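Local coordinates for protein cycloalternan-forming enzyme (Listeria monocytogenes serovar 1/2a, PDB 5F7U) that belongs to glycoside hydrolase family 31, joining a TIM-barrel domain to several beta-rich domains, among them a family 6 carbohydrate-binding module, at residues Leu695-Arg698 against Met699-Pro703; Glu475-Met478 against Ile479-Tyr483; Gln308-Met311 against Ala312-Val315; Ser605-Asp608 against Ser609-Ala612. The protein carries 1 engineered substitution. All blocks are in the same frame, centred on the assembly; numbering follows the deposited sequence.

Contact 1: Leu695-Arg698 against Met699-Pro703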
ATOM      1  N   LEU A 695     -18.981   8.314  -0.444  1.00 14.72           N
ATOM      2  CA  LEU A 695     -19.337   6.965  -0.019  1.00 14.91           C
ATOM      3  C   LEU A 695     -20.253   6.273  -1.045  1.00 14.59           C
ATOM      4  O   LEU A 695     -20.046   5.098  -1.370  1.00 14.52           O
ATOM      5  CB  LEU A 695     -19.981   6.947   1.367  1.00 15.66           C
ATOM      6  CG  LEU A 695     -20.460   5.567   1.857  1.00 16.66           C
ATOM      7  CD1 LEU A 695     -19.346   4.516   1.853  1.00 16.41           C
ATOM      8  CD2 LEU A 695     -21.119   5.677   3.223  1.00 17.50           C
ATOM      9  N   TYR A 696     -21.266   6.988  -1.539  1.00 14.51           N
ATOM     10  CA  TYR A 696     -22.169   6.378  -2.536  1.00 14.54           C
ATOM     11  C   TYR A 696     -21.429   6.068  -3.824  1.00 14.06           C
ATOM     12  O   TYR A 696     -21.651   5.014  -4.428  1.00 14.19           O
ATOM     13  CB  TYR A 696     -23.406   7.239  -2.827  1.00 14.91           C
ATOM     14  CG  TYR A 696     -24.252   7.628  -1.618  1.00 15.28           C
ATOM     15  CD1 TYR A 696     -24.202   6.906  -0.409  1.00 15.39           C
ATOM     16  CD2 TYR A 696     -25.150   8.696  -1.715  1.00 15.87           C
ATOM     17  CE1 TYR A 696     -24.982   7.278   0.689  1.00 15.81           C
ATOM     18  CE2 TYR A 696     -25.933   9.076  -0.634  1.00 16.17           C
ATOM     19  CZ  TYR A 696     -25.843   8.367   0.560  1.00 16.40           C
ATOM     20  OH  TYR A 696     -26.627   8.768   1.611  1.00 17.06           O
ATOM     21  N   THR A 697     -20.533   6.965  -4.234  1.00 13.97           N
ATOM     22  CA  THR A 697     -19.691   6.688  -5.406  1.00 13.82           C
ATOM     23  C   THR A 697     -18.893   5.394  -5.223  1.00 13.53           C
ATOM     24  O   THR A 697     -18.829   4.556  -6.149  1.00 13.21           O
ATOM     25  CB  THR A 697     -18.775   7.886  -5.783  1.00 13.80           C
ATOM     26  OG1 THR A 697     -19.612   8.995  -6.126  1.00 14.54           O
ATOM     27  CG2 THR A 697     -17.927   7.557  -7.001  1.00 13.73           C
ATOM     28  N   ARG A 698     -18.294   5.226  -4.036  1.00 13.41           N
ATOM     29  CA  ARG A 698     -17.535   4.016  -3.746  1.00 13.40           C
ATOM     30  C   ARG A 698     -18.448   2.783  -3.844  1.00 13.87           C
ATOM     31  O   ARG A 698     -18.055   1.765  -4.424  1.00 13.88           O
ATOM     32  CB  ARG A 698     -16.838   4.094  -2.369  1.00 13.30           C
ATOM     33  CG  ARG A 698     -15.981   2.872  -2.068  1.00 13.21           C
ATOM     34  CD  ARG A 698     -15.516   2.868  -0.615  1.00 13.32           C
ATOM     35  NE  ARG A 698     -14.650   1.731  -0.314  1.00 13.26           N
ATOM     36  CZ  ARG A 698     -13.362   1.649  -0.653  1.00 13.30           C
ATOM     37  NH1 ARG A 698     -12.754   2.616  -1.342  1.00 12.89           N
ATOM     38  NH2 ARG A 698     -12.672   0.572  -0.314  1.00 13.17           N
ATOM     39  N   MET A 699     -19.663   2.887  -3.312  1.00 14.37           N
ATOM     40  CA  MET A 699     -20.597   1.786  -3.430  1.00 15.11           C
ATOM     41  C   MET A 699     -21.021   1.538  -4.884  1.00 15.08           C
ATOM     42  O   MET A 699     -21.169   0.383  -5.290  1.00 14.87           O
ATOM     43  CB  MET A 699     -21.777   1.921  -2.466  1.00 15.87           C
ATOM     44  CG  MET A 699     -21.349   1.931  -0.992  1.00 16.25           C
ATOM     45  SD  MET A 699     -20.280   0.579  -0.444  1.00 16.94           S
ATOM     46  CE  MET A 699     -21.481  -0.743  -0.294  1.00 17.55           C
ATOM     47  N   ASN A 700     -21.150   2.607  -5.673  1.00 14.98           N
ATOM     48  CA  ASN A 700     -21.437   2.457  -7.123  1.00 15.70           C
ATOM     49  C   ASN A 700     -20.287   1.726  -7.830  1.00 15.56           C
ATOM     50  O   ASN A 700     -20.503   0.942  -8.753  1.00 16.06           O
ATOM     51  CB  ASN A 700     -21.635   3.811  -7.829  1.00 15.56           C
ATOM     52  CG  ASN A 700     -22.830   4.610  -7.323  1.00 16.36           C
ATOM     53  OD1 ASN A 700     -22.726   5.835  -7.193  1.00 16.41           O
ATOM     54  ND2 ASN A 700     -23.964   3.953  -7.060  1.00 16.59           N
ATOM     55  N   LEU A 701     -19.062   2.010  -7.400  1.00 15.04           N
ATOM     56  CA  LEU A 701     -17.866   1.388  -7.983  1.00 14.93           C
ATOM     57  C   LEU A 701     -17.445   0.085  -7.323  1.00 14.72           C
ATOM     58  O   LEU A 701     -16.445  -0.533  -7.721  1.00 14.54           O
ATOM     59  CB  LEU A 701     -16.707   2.397  -8.002  1.00 14.72           C
ATOM     60  CG  LEU A 701     -16.877   3.623  -8.920  1.00 15.08           C
ATOM     61  CD1 LEU A 701     -15.745   4.595  -8.665  1.00 14.98           C
ATOM     62  CD2 LEU A 701     -16.856   3.224 -10.394  1.00 16.06           C
ATOM     63  N   LEU A 702     -18.194  -0.355  -6.321  1.00 14.75           N
ATOM     64  CA  LEU A 702     -17.805  -1.585  -5.607  1.00 14.93           C
ATOM     65  C   LEU A 702     -17.586  -2.816  -6.508  1.00 14.89           C
ATOM     66  O   LEU A 702     -16.659  -3.584  -6.232  1.00 14.74           O
ATOM     67  CB  LEU A 702     -18.722  -1.878  -4.401  1.00 15.19           C
ATOM     68  CG  LEU A 702     -18.276  -2.981  -3.427  1.00 15.29           C
ATOM     69  CD1 LEU A 702     -16.902  -2.717  -2.813  1.00 14.98           C
ATOM     70  CD2 LEU A 702     -19.325  -3.127  -2.324  1.00 15.98           C
ATOM     71  N   PRO A 703     -18.385  -2.995  -7.597  1.00 14.87           N
ATOM     72  CA  PRO A 703     -18.059  -4.171  -8.440  1.00 15.09           C
ATOM     73  C   PRO A 703     -16.665  -4.087  -9.097  1.00 14.65           C
ATOM     74  O   PRO A 703     -15.982  -5.113  -9.210  1.00 14.58           O
ATOM     75  CB  PRO A 703     -19.179  -4.165  -9.490  1.00 15.59           C
ATOM     76  CG  PRO A 703     -20.334  -3.565  -8.745  1.00 15.85           C
ATOM     77  CD  PRO A 703     -19.687  -2.420  -7.987  1.00 15.50           C
TER

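Contact 2: Glu475-Met478 against Ile479-Tyr483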
ATOM      1  N   GLU A 475      -1.257 -15.789  33.550  1.00 26.81           N
ATOM      2  CA  GLU A 475       0.176 -15.546  33.549  1.00 27.96           C
ATOM      3  C   GLU A 475       0.953 -16.729  34.120  1.00 28.50           C
ATOM      4  O   GLU A 475       1.948 -17.163  33.529  1.00 27.93           O
ATOM      5  CB  GLU A 475       0.523 -14.280  34.329  1.00 29.26           C
ATOM      6  CG  GLU A 475       2.000 -13.951  34.202  1.00 31.05           C
ATOM      7  CD  GLU A 475       2.409 -12.661  34.859  1.00 32.52           C
ATOM      8  OE1 GLU A 475       3.430 -12.673  35.578  1.00 34.48           O
ATOM      9  OE2 GLU A 475       1.722 -11.647  34.664  1.00 32.76           O
ATOM     10  N   GLU A 476       0.504 -17.241  35.266  1.00 29.41           N
ATOM     11  CA  GLU A 476       1.154 -18.391  35.885  1.00 30.78           C
ATOM     12  C   GLU A 476       1.184 -19.597  34.941  1.00 29.99           C
ATOM     13  O   GLU A 476       2.221 -20.244  34.798  1.00 29.36           O
ATOM     14  CB  GLU A 476       0.484 -18.743  37.219  1.00 33.15           C
ATOM     15  CG  GLU A 476       1.249 -19.782  38.032  1.00 36.86           C
ATOM     16  CD  GLU A 476       0.719 -19.942  39.449  1.00 39.28           C
ATOM     17  OE1 GLU A 476      -0.098 -19.092  39.893  1.00 40.82           O
ATOM     18  OE2 GLU A 476       1.129 -20.914  40.132  1.00 41.63           O
ATOM     19  N   TYR A 477       0.055 -19.861  34.278  1.00 29.14           N
ATOM     20  CA  TYR A 477      -0.050 -20.937  33.291  1.00 29.06           C
ATOM     21  C   TYR A 477       0.879 -20.728  32.095  1.00 28.06           C
ATOM     22  O   TYR A 477       1.613 -21.643  31.696  1.00 27.80           O
ATOM     23  CB  TYR A 477      -1.504 -21.102  32.817  1.00 29.04           C
ATOM     24  CG  TYR A 477      -1.708 -22.248  31.837  1.00 29.73           C
ATOM     25  CD1 TYR A 477      -1.591 -23.585  32.256  1.00 30.36           C
ATOM     26  CD2 TYR A 477      -2.006 -21.999  30.491  1.00 29.01           C
ATOM     27  CE1 TYR A 477      -1.780 -24.634  31.364  1.00 30.98           C
ATOM     28  CE2 TYR A 477      -2.192 -23.045  29.592  1.00 29.69           C
ATOM     29  CZ  TYR A 477      -2.072 -24.358  30.034  1.00 30.83           C
ATOM     30  OH  TYR A 477      -2.256 -25.405  29.161  1.00 32.21           O
ATOM     31  N   MET A 478       0.828 -19.518  31.530  1.00 26.75           N
ATOM     32  CA  MET A 478       1.631 -19.146  30.378  1.00 26.33           C
ATOM     33  C   MET A 478       3.123 -19.385  30.625  1.00 26.68           C
ATOM     34  O   MET A 478       3.803 -19.983  29.794  1.00 26.61           O
ATOM     35  CB  MET A 478       1.358 -17.682  30.031  1.00 25.46           C
ATOM     36  CG  MET A 478       1.971 -17.203  28.737  1.00 24.87           C
ATOM     37  SD  MET A 478       1.505 -15.472  28.565  1.00 24.47           S
ATOM     38  CE  MET A 478       2.299 -15.098  27.011  1.00 23.23           C
ATOM     39  N   ILE A 479       3.611 -18.933  31.777  1.00 27.17           N
ATOM     40  CA  ILE A 479       5.008 -19.123  32.167  1.00 27.85           C
ATOM     41  C   ILE A 479       5.352 -20.608  32.351  1.00 28.91           C
ATOM     42  O   ILE A 479       6.328 -21.081  31.756  1.00 29.02           O
ATOM     43  CB  ILE A 479       5.363 -18.284  33.416  1.00 28.13           C
ATOM     44  CG1 ILE A 479       5.219 -16.787  33.085  1.00 27.19           C
ATOM     45  CG2 ILE A 479       6.784 -18.588  33.895  1.00 28.29           C
ATOM     46  CD1 ILE A 479       5.210 -15.884  34.304  1.00 27.24           C
ATOM     47  N   SER A 480       4.540 -21.339  33.126  1.00 29.75           N
ATOM     48  CA  SER A 480       4.805 -22.766  33.402  1.00 30.66           C
ATOM     49  C   SER A 480       4.824 -23.639  32.134  1.00 30.45           C
ATOM     50  O   SER A 480       5.558 -24.629  32.075  1.00 30.66           O
ATOM     51  CB  SER A 480       3.821 -23.326  34.440  1.00 31.99           C
ATOM     52  OG  SER A 480       2.551 -23.587  33.850  1.00 32.80           O
ATOM     53  N   GLN A 481       4.033 -23.256  31.123  1.00 29.40           N
ATOM     54  CA  GLN A 481       3.959 -23.996  29.862  1.00 29.33           C
ATOM     55  C   GLN A 481       5.058 -23.649  28.866  1.00 28.18           C
ATOM     56  O   GLN A 481       5.218 -24.334  27.856  1.00 28.55           O
ATOM     57  CB  GLN A 481       2.589 -23.802  29.200  1.00 29.76           C
ATOM     58  CG  GLN A 481       1.439 -24.441  29.955  1.00 31.27           C
ATOM     59  CD  GLN A 481       1.726 -25.882  30.341  1.00 33.21           C
ATOM     60  OE1 GLN A 481       1.745 -26.759  29.485  1.00 34.11           O
ATOM     61  NE2 GLN A 481       1.963 -26.127  31.637  1.00 34.34           N
ATOM     62  N   GLY A 482       5.791 -22.575  29.139  1.00 26.88           N
ATOM     63  CA  GLY A 482       6.788 -22.051  28.211  1.00 25.70           C
ATOM     64  C   GLY A 482       6.122 -21.443  26.989  1.00 24.53           C
ATOM     65  O   GLY A 482       6.653 -21.547  25.887  1.00 24.22           O
ATOM     66  N   TYR A 483       4.961 -20.813  27.193  1.00 24.00           N
ATOM     67  CA  TYR A 483       4.196 -20.212  26.098  1.00 23.26           C
ATOM     68  C   TYR A 483       4.632 -18.778  25.793  1.00 22.70           C
ATOM     69  O   TYR A 483       4.273 -18.220  24.752  1.00 21.53           O
ATOM     70  CB  TYR A 483       2.701 -20.256  26.380  1.00 23.69           C
ATOM     71  CG  TYR A 483       2.049 -21.628  26.269  1.00 24.56           C
ATOM     72  CD1 TYR A 483       2.705 -22.710  25.661  1.00 24.83           C
ATOM     73  CD2 TYR A 483       0.745 -21.823  26.737  1.00 25.02           C
ATOM     74  CE1 TYR A 483       2.084 -23.947  25.544  1.00 25.80           C
ATOM     75  CE2 TYR A 483       0.111 -23.062  26.624  1.00 25.95           C
ATOM     76  CZ  TYR A 483       0.787 -24.116  26.028  1.00 26.31           C
ATOM     77  OH  TYR A 483       0.169 -25.338  25.914  1.00 27.81           O
TER
HETATM   78  O   HOH W   1      -3.288 -25.269  26.253  1.00 43.80           O

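Contact 3: Gln308-Met311 against Ala312-Val315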
ATOM      1  N   GLN A 308      20.022  -2.632   6.211  1.00 14.55           N
ATOM      2  CA  GLN A 308      20.042  -1.229   5.800  1.00 14.61           C
ATOM      3  C   GLN A 308      20.306  -1.147   4.308  1.00 14.32           C
ATOM      4  O   GLN A 308      21.295  -1.702   3.822  1.00 14.57           O
ATOM      5  CB  GLN A 308      21.110  -0.452   6.586  1.00 15.38           C
ATOM      6  CG  GLN A 308      21.085   1.056   6.328  1.00 16.32           C
ATOM      7  CD  GLN A 308      22.264   1.757   6.964  1.00 17.24           C
ATOM      8  OE1 GLN A 308      23.397   1.557   6.572  1.00 18.89           O
ATOM      9  NE2 GLN A 308      21.991   2.578   7.951  1.00 18.19           N
ATOM     10  N   PHE A 309      19.414  -0.454   3.591  1.00 13.72           N
ATOM     11  CA  PHE A 309      19.579  -0.200   2.161  1.00 13.70           C
ATOM     12  C   PHE A 309      20.090   1.221   1.983  1.00 13.94           C
ATOM     13  O   PHE A 309      19.399   2.196   2.313  1.00 13.91           O
ATOM     14  CB  PHE A 309      18.229  -0.372   1.436  1.00 13.20           C
ATOM     15  CG  PHE A 309      17.810  -1.808   1.266  1.00 13.14           C
ATOM     16  CD1 PHE A 309      17.106  -2.491   2.288  1.00 13.25           C
ATOM     17  CD2 PHE A 309      18.084  -2.488   0.091  1.00 13.28           C
ATOM     18  CE1 PHE A 309      16.731  -3.841   2.123  1.00 13.27           C
ATOM     19  CE2 PHE A 309      17.691  -3.826  -0.092  1.00 13.24           C
ATOM     20  CZ  PHE A 309      17.024  -4.507   0.927  1.00 13.27           C
ATOM     21  N   GLN A 310      21.313   1.330   1.479  1.00 14.15           N
ATOM     22  CA  GLN A 310      21.957   2.608   1.276  1.00 14.28           C
ATOM     23  C   GLN A 310      21.739   3.013  -0.182  1.00 14.16           C
ATOM     24  O   GLN A 310      22.469   2.569  -1.065  1.00 14.01           O
ATOM     25  CB  GLN A 310      23.450   2.473   1.601  1.00 15.15           C
ATOM     26  CG  GLN A 310      23.684   2.048   3.049  1.00 15.90           C
ATOM     27  CD  GLN A 310      25.138   1.749   3.349  1.00 16.94           C
ATOM     28  OE1 GLN A 310      25.994   1.810   2.468  1.00 17.69           O
ATOM     29  NE2 GLN A 310      25.420   1.414   4.598  1.00 17.63           N
ATOM     30  N   MET A 311      20.744   3.874  -0.429  1.00 13.91           N
ATOM     31  CA  MET A 311      20.315   4.081  -1.810  1.00 14.02           C
ATOM     32  C   MET A 311      20.932   5.345  -2.393  1.00 14.85           C
ATOM     33  O   MET A 311      20.306   6.416  -2.395  1.00 14.94           O
ATOM     34  CB  MET A 311      18.773   4.058  -1.917  1.00 13.45           C
ATOM     35  CG  MET A 311      18.115   2.822  -1.279  1.00 13.21           C
ATOM     36  SD  MET A 311      18.796   1.232  -1.835  1.00 13.47           S
ATOM     37  CE  MET A 311      18.243   1.197  -3.544  1.00 13.40           C
ATOM     38  N   ALA A 312      22.179   5.229  -2.860  1.00 15.44           N
ATOM     39  CA  ALA A 312      22.931   6.413  -3.342  1.00 16.56           C
ATOM     40  C   ALA A 312      23.019   7.468  -2.225  1.00 17.27           C
ATOM     41  O   ALA A 312      22.985   8.676  -2.476  1.00 17.62           O
ATOM     42  CB  ALA A 312      22.311   6.981  -4.630  1.00 16.23           C
ATOM     43  N   SER A 313      23.151   6.975  -0.994  1.00 17.67           N
ATOM     44  CA  SER A 313      23.205   7.804   0.217  1.00 18.64           C
ATOM     45  C   SER A 313      24.644   8.076   0.660  1.00 19.77           C
ATOM     46  O   SER A 313      24.879   8.970   1.476  1.00 20.00           O
ATOM     47  CB  SER A 313      22.469   7.087   1.355  1.00 18.61           C
ATOM     48  OG  SER A 313      23.090   5.832   1.592  1.00 18.79           O
ATOM     49  N   LYS A 314      25.596   7.300   0.143  1.00 20.50           N
ATOM     50  CA  LYS A 314      27.011   7.428   0.512  1.00 22.33           C
ATOM     51  C   LYS A 314      27.793   7.964  -0.671  1.00 22.89           C
ATOM     52  O   LYS A 314      28.449   9.000  -0.580  1.00 23.62           O
ATOM     53  CB  LYS A 314      27.620   6.084   0.952  1.00 22.90           C
ATOM     54  CG  LYS A 314      26.836   5.298   2.001  1.00 23.62           C
ATOM     55  CD  LYS A 314      26.692   6.046   3.316  1.00 25.09           C
ATOM     56  CE  LYS A 314      26.061   5.137   4.365  1.00 25.84           C
ATOM     57  NZ  LYS A 314      25.645   5.955   5.534  1.00 26.91           N
ATOM     58  N   VAL A 315      27.702   7.239  -1.781  1.00 22.77           N
ATOM     59  CA  VAL A 315      28.333   7.580  -3.043  1.00 23.27           C
ATOM     60  C   VAL A 315      27.159   7.756  -4.016  1.00 22.66           C
ATOM     61  O   VAL A 315      26.200   6.976  -3.978  1.00 21.45           O
ATOM     62  CB  VAL A 315      29.268   6.430  -3.500  1.00 23.81           C
ATOM     63  CG1 VAL A 315      29.923   6.747  -4.832  1.00 24.82           C
ATOM     64  CG2 VAL A 315      30.349   6.159  -2.453  1.00 24.67           C
TER
HETATM   65  O   HOH W   2      25.163   3.860   7.369  1.00 40.59           O

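Contact 4: Ser605-Asp608 against Ser609-Ala612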
ATOM      1  N   SER A 605      -4.496  14.966  12.591  1.00 14.91           N
ATOM      2  CA  SER A 605      -5.467  15.533  11.639  1.00 14.33           C
ATOM      3  C   SER A 605      -4.906  16.784  10.971  1.00 14.27           C
ATOM      4  O   SER A 605      -5.371  17.914  11.209  1.00 14.32           O
ATOM      5  CB  SER A 605      -6.801  15.808  12.341  1.00 14.21           C
ATOM      6  OG  SER A 605      -7.386  14.564  12.720  1.00 13.81           O
ATOM      7  N   THR A 606      -3.920  16.574  10.110  1.00 13.56           N
ATOM      8  CA  THR A 606      -3.334  17.678   9.340  1.00 13.76           C
ATOM      9  C   THR A 606      -3.117  17.262   7.885  1.00 13.49           C
ATOM     10  O   THR A 606      -3.084  16.067   7.576  1.00 13.45           O
ATOM     11  CB  THR A 606      -1.959  18.127   9.883  1.00 13.99           C
ATOM     12  OG1 THR A 606      -1.023  17.067   9.687  1.00 13.72           O
ATOM     13  CG2 THR A 606      -2.017  18.485  11.361  1.00 14.22           C
ATOM     14  N   PHE A 607      -2.930  18.261   7.015  1.00 13.84           N
ATOM     15  CA  PHE A 607      -2.595  17.983   5.617  1.00 13.83           C
ATOM     16  C   PHE A 607      -1.210  17.349   5.483  1.00 13.95           C
ATOM     17  O   PHE A 607      -1.012  16.474   4.645  1.00 13.36           O
ATOM     18  CB  PHE A 607      -2.734  19.242   4.760  1.00 14.10           C
ATOM     19  CG  PHE A 607      -4.125  19.466   4.254  1.00 14.20           C
ATOM     20  CD1 PHE A 607      -4.578  18.780   3.131  1.00 14.15           C
ATOM     21  CD2 PHE A 607      -5.003  20.344   4.904  1.00 14.56           C
ATOM     22  CE1 PHE A 607      -5.867  18.976   2.647  1.00 14.20           C
ATOM     23  CE2 PHE A 607      -6.304  20.548   4.420  1.00 14.77           C
ATOM     24  CZ  PHE A 607      -6.724  19.852   3.291  1.00 14.48           C
ATOM     25  N   ASP A 608      -0.254  17.769   6.314  1.00 14.87           N
ATOM     26  CA  ASP A 608       1.061  17.103   6.317  1.00 15.65           C
ATOM     27  C   ASP A 608       0.927  15.597   6.599  1.00 14.79           C
ATOM     28  O   ASP A 608       1.578  14.758   5.946  1.00 13.87           O
ATOM     29  CB  ASP A 608       2.009  17.781   7.330  1.00 17.64           C
ATOM     30  CG  ASP A 608       2.611  19.087   6.815  1.00 20.83           C
ATOM     31  OD1 ASP A 608       2.498  19.426   5.615  1.00 22.68           O
ATOM     32  OD2 ASP A 608       3.219  19.809   7.631  1.00 23.08           O
ATOM     33  N   SER A 609       0.075  15.241   7.556  1.00 14.32           N
ATOM     34  CA  SER A 609      -0.139  13.822   7.856  1.00 14.01           C
ATOM     35  C   SER A 609      -0.828  13.101   6.698  1.00 13.11           C
ATOM     36  O   SER A 609      -0.476  11.976   6.390  1.00 13.05           O
ATOM     37  CB  SER A 609      -0.951  13.612   9.144  1.00 14.72           C
ATOM     38  OG  SER A 609      -0.237  14.179  10.243  1.00 17.36           O
ATOM     39  N   PHE A 610      -1.804  13.768   6.084  1.00 12.76           N
ATOM     40  CA  PHE A 610      -2.529  13.229   4.908  1.00 12.17           C
ATOM     41  C   PHE A 610      -1.492  12.904   3.827  1.00 11.96           C
ATOM     42  O   PHE A 610      -1.511  11.798   3.261  1.00 11.47           O
ATOM     43  CB  PHE A 610      -3.528  14.304   4.456  1.00 12.26           C
ATOM     44  CG  PHE A 610      -4.458  13.925   3.310  1.00 12.36           C
ATOM     45  CD1 PHE A 610      -4.558  12.634   2.783  1.00 12.05           C
ATOM     46  CD2 PHE A 610      -5.308  14.932   2.808  1.00 12.75           C
ATOM     47  CE1 PHE A 610      -5.452  12.358   1.743  1.00 12.26           C
ATOM     48  CE2 PHE A 610      -6.212  14.668   1.772  1.00 12.84           C
ATOM     49  CZ  PHE A 610      -6.288  13.368   1.247  1.00 12.56           C
ATOM     50  N   GLN A 611      -0.569  13.840   3.572  1.00 12.14           N
ATOM     51  CA  GLN A 611       0.497  13.606   2.592  1.00 12.16           C
ATOM     52  C   GLN A 611       1.326  12.385   2.943  1.00 11.81           C
ATOM     53  O   GLN A 611       1.630  11.572   2.056  1.00 11.41           O
ATOM     54  CB  GLN A 611       1.401  14.820   2.446  1.00 12.95           C
ATOM     55  CG  GLN A 611       0.687  16.021   1.813  1.00 13.82           C
ATOM     56  CD  GLN A 611       1.390  17.339   2.075  1.00 15.15           C
ATOM     57  OE1 GLN A 611       2.598  17.361   2.386  1.00 15.85           O
ATOM     58  NE2 GLN A 611       0.644  18.448   1.979  1.00 15.78           N
ATOM     59  N   ALA A 612       1.642  12.225   4.231  1.00 11.64           N
ATOM     60  CA  ALA A 612       2.448  11.078   4.662  1.00 11.69           C
ATOM     61  C   ALA A 612       1.656   9.763   4.536  1.00 11.70           C
ATOM     62  O   ALA A 612       2.212   8.728   4.159  1.00 11.57           O
ATOM     63  CB  ALA A 612       2.945  11.278   6.082  1.00 11.91           C
TER

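Contact 1: Leu695-Arg698 against Met699-Pro703
Thr-697 and Leu-701 lie side by side where an alpha-helix of the TIM-barrel region, 687-700, gives way to the next, 702-715. The tight part is the backbone of this last turn. Met-699 N bonds to Leu-695 O at 3.0 Å, and Leu-701 N to Thr-697 O at 2.8 Å, the latter with an N-H...O angle of 146°. The pattern then fails: Leu-702 N comes within 2.8 Å of Arg-698 O but at a poor angle, and makes a weak bond to Met-699 O instead. Side-chain packing is looser. With OG1 of Thr-697 set beside its own backbone N (chi1 -62°) and bonded back to the carbonyl of Lys-693, the methyl CG2 faces Leu-701 CD1 at 4.0 Å. The less buried side is that of Tyr-696, whose ring leads away from the turn and whose OH bonds to the carbonyl of Asp-391. Arg-698 runs extended in another direction, its guanidinium held by the carbonyls of Phe-365, Ala-653, Ala-655 and Pro-656, while the amide of Asn-700 is engaged by Gly-813, Asn-805 and Gln-814. Met-699 leads its end away from the preceding turn, and only its CG stays close, 3.4 Å from Leu-695 O.

Contact 2: Glu475-Met478 against Ile479-Tyr483
Gln-481, on the last turn of helix 469-481, threads its side chain between the rings of Tyr-477 and Tyr-483 and illustrates how side chains of a last helical turn pack on one another. Its CB lies 3.4 Å above the Tyr-483 ring, over the centre. The next atom, CG, comes over a face of Tyr-477, 3.6 Å from the ring centroid, in a CH-pi contact. A bend at chi2 (-49°) then turns the amide nearly parallel to this ring, above its plane and displaced past the rim near CE1, the two planes only 9° apart, and brings CD to 3.9 Å from Tyr-477 CE1. At the tip, NE2 makes a weak bond to Ser-480 OG, 3.4 Å long. That hydroxyl itself donates to Tyr-477 O at 3.0 Å, so this carbonyl accepts both it and the backbone N-H of Gln-481. The two tyrosine rings meet obliquely, planes at 81°, and a water bonds to Tyr-477 OH and weakly to Tyr-483 OH. Trp-517 of helix 512-520 meets Tyr-477 edge-to-face. The helix ends at Gly-482, which has positive phi: Tyr-483 N bonds to Met-478 O at 3.0 Å, and Gly-482 N to Ile-479 O at 3.1 Å, the paired bonds of a Schellman motif.

Contact 3: Gln308-Met311 against Ala312-Val315
Gln-308 OE1 is gripped twice: Gln-310 NE2 donates to it at 2.8 Å, and a water donates at 3.0 Å while accepting from Lys-314 NZ. The hydrogen bond between the two amides is nearly straight, 172° at the hydrogen, and the acceptor lies in the amide plane of Gln-310, which should restrain the rotation of that group. Lys-314 crosses this held amide obliquely, its CE 3.7 Å from Gln-310 CD and its CG 3.6 Å from Gln-310 OE1. A bend at chi2 (-62°) folds the lysine back along the strand it follows, so that NZ can reach both the water and the carboxylate of Asp-266, with which it forms a salt bridge. Ser-313 packs its OG 3.4 Å from Gln-310 CB and bonds to the other oxygen of Asp-266, so one carboxylate ties down two residues of the loop. The turn itself is held lightly, by a weak bond of 3.2 Å from Ala-312 N to Gln-310 O. Strand 307-311 runs antiparallel to both 266-269 and 318-327 in the galactose mutarotase-like region; the polar glutamines stand on its partly exposed side, whereas Phe-309 and Met-311 are buried against Phe-253 of strand 250-254.

Contact 4: Ser605-Asp608 against Ser609-Ala612
Phe-607 and Phe-610 stand side by side and point the same way from the first turn of helix 607-622, the helix that links barrel strands 597-599 and 628-631 in a beta-alpha-beta unit of the TIM barrel. Their rings touch at one corner: Phe-607 CD1 lies 3.9 Å from Phe-610 CD2, at the edge of the Phe-610 ring and near its plane. With CG swung anti to the backbone N (chi1 -176°), Phe-610 meets Trp-630 of strand 628-631, the two rings nearly parallel. Both phenylalanines also touch Leu-644, so the pair packs the helix against helix 642-653 as well as strand 628-631.

Asp-608 and Gln-611 form a second, polar pair, also running alongside each other. Here the flat groups are strongly turned, carboxylate and amide planes 68° apart, and the nearest side-chain atoms are two oxygens, Asp-608 OD1 and Gln-611 OE1, 3.8 Å from each other. The amide nitrogen finds its partner elsewhere, in the carbonyl of Val-752.

Thr-606 is the N-cap. Its OG1 accepts from Ser-609 N at 3.0 Å, and its carbonyl takes the first helical bond, from Phe-610 N, at 3.0 Å. Gln-611 N continues the series to Phe-607 O at 2.9 Å. The hydroxyl of Ser-609 is bonded to Thr-604, just ahead of the cap. The capping bond to OG1 gives Ser-609 N, in the first turn, an acceptor in place of an i-4 carbonyl, and the exposed carboxylate of Asp-608 would probably be stabilised as an anion by the helix dipole.

The four contacts show local packing solved at a helix-to-helix break, a helix end, a strand end and a helix start. Contacts 1, 2 and 4 belong to the TIM-barrel part, contact 3 to the mutarotase-like region. Contacts 1 and 4 are the nearest pair, with centres 25 Å and closest atoms about 13 Å apart; contacts 1 and 2 are the farthest, at 48 Å between centres. The side chain of Met-699 in contact 1 lies about 6 Å from a magnesium ion, whereas the side chains of Glu-475 in contact 2 and Ser-609 in contact 4 stand about 12 Å and 14 Å from bound alpha-D-glucopyranose. Helix 469-481 begins with Glu-469 and Gln-470, which line a glycan pocket.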